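Local coordinates for protein branched-chain amino acid aminotransferase (Thermoproteus uzoniensis, PDB 5CE8) that uses pyridoxal 5'-phosphate to transfer amino groups between branched-chain L-amino acids and 2-oxoglutarate, probably acting on leucine, isoleucine and valine, at residues A[27-30]-A[31-35]. Numbering follows the deposited sequence.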
# COMPACT_ATOMS: atom_id res chain seq x y z
N ALA A 27 -11.75 24.82 -35.20
CA ALA A 27 -11.42 24.76 -33.75
C ALA A 27 -10.52 23.53 -33.57
O ALA A 27 -10.95 22.47 -33.19
CB ALA A 27 -12.68 24.73 -32.87
N LYS A 28 -9.27 23.69 -33.97
CA LYS A 28 -8.26 22.60 -33.98
C LYS A 28 -6.99 23.02 -33.31
O LYS A 28 -6.62 24.20 -33.28
CB LYS A 28 -7.95 22.22 -35.40
CG LYS A 28 -9.18 21.80 -36.17
CD LYS A 28 -8.99 20.71 -37.19
CE LYS A 28 -10.36 20.12 -37.51
NZ LYS A 28 -10.26 18.87 -38.33
N VAL A 29 -6.19 22.04 -32.95
CA VAL A 29 -4.93 22.32 -32.24
C VAL A 29 -3.83 21.47 -32.86
O VAL A 29 -4.12 20.33 -33.27
CB VAL A 29 -5.06 22.04 -30.76
CG1 VAL A 29 -5.42 20.55 -30.51
CG2 VAL A 29 -3.78 22.44 -30.03
N THR A 30 -2.66 22.05 -33.05
CA THR A 30 -1.51 21.35 -33.60
C THR A 30 -1.33 20.03 -32.86
O THR A 30 -1.36 19.91 -31.55
CB THR A 30 -0.22 22.09 -33.48
OG1 THR A 30 0.88 21.22 -33.81
CG2 THR A 30 0.05 22.65 -32.11
N VAL A 31 -1.03 19.03 -33.67
CA VAL A 31 -0.86 17.63 -33.14
C VAL A 31 0.42 17.48 -32.34
O VAL A 31 0.67 16.45 -31.77
CB VAL A 31 -0.90 16.55 -34.21
CG1 VAL A 31 -2.27 16.54 -34.92
CG2 VAL A 31 0.28 16.70 -35.22
N LEU A 32 1.27 18.52 -32.36
CA LEU A 32 2.46 18.49 -31.50
C LEU A 32 2.30 19.27 -30.18
O LEU A 32 3.24 19.44 -29.46
CB LEU A 32 3.63 19.11 -32.29
CG LEU A 32 4.06 18.38 -33.55
CD1 LEU A 32 5.08 19.26 -34.27
CD2 LEU A 32 4.63 16.99 -33.27
N SER A 33 1.10 19.72 -29.85
CA SER A 33 0.86 20.33 -28.57
C SER A 33 1.23 19.37 -27.47
O SER A 33 0.87 18.20 -27.55
CB SER A 33 -0.67 20.70 -28.44
OG SER A 33 -1.00 20.92 -27.10
N PRO A 34 1.96 19.85 -26.44
CA PRO A 34 2.10 19.02 -25.25
C PRO A 34 0.73 18.68 -24.57
O PRO A 34 0.65 17.71 -23.85
CB PRO A 34 3.04 19.81 -24.35
CG PRO A 34 2.71 21.27 -24.69
CD PRO A 34 2.39 21.24 -26.22
N SER A 35 -0.39 19.35 -24.90
CA SER A 35 -1.66 18.90 -24.39
C SER A 35 -2.18 17.65 -25.01
O SER A 35 -2.80 16.86 -24.29
CB SER A 35 -2.72 20.02 -24.41
OG SER A 35 -2.16 21.10 -23.70
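Thr30 and Ser33 close a type I beta turn that carries the chain from the short strand 28-30 into helix 34-38; that strand pairs antiparallel with a strand of the second subunit, so the turn starts at the last residue of a strand in a sheet that crosses the interface. The turn's own bond runs from Ser33 N to Thr30 O at 3.0 Å. At CB the Thr30 side chain divides. A chi1 of 169° turns Thr30 OG1 away from its own N and over toward the next peptide, where it accepts from Leu32 N at 3.1 Å in a nearly straight bond (166°), which makes Thr30 the first residue of an ST turn. Thr30 CG2 takes the other branch, 3.8 Å from Ser33 N. Threonine thus suits the corner, its hydroxyl serving a backbone N-H while its methyl packs along the turn. The branched Val29 adds a nonpolar touch, its CG2 meeting Ser33 CB at 3.9 Å. Serine fits the N-cap because its short side chain can fold back on the first helical turn. The Ser33 hydroxyl donates to Ile110 O, while Ser33 OG accepts the capping bond from Ser35 N at 2.8 Å.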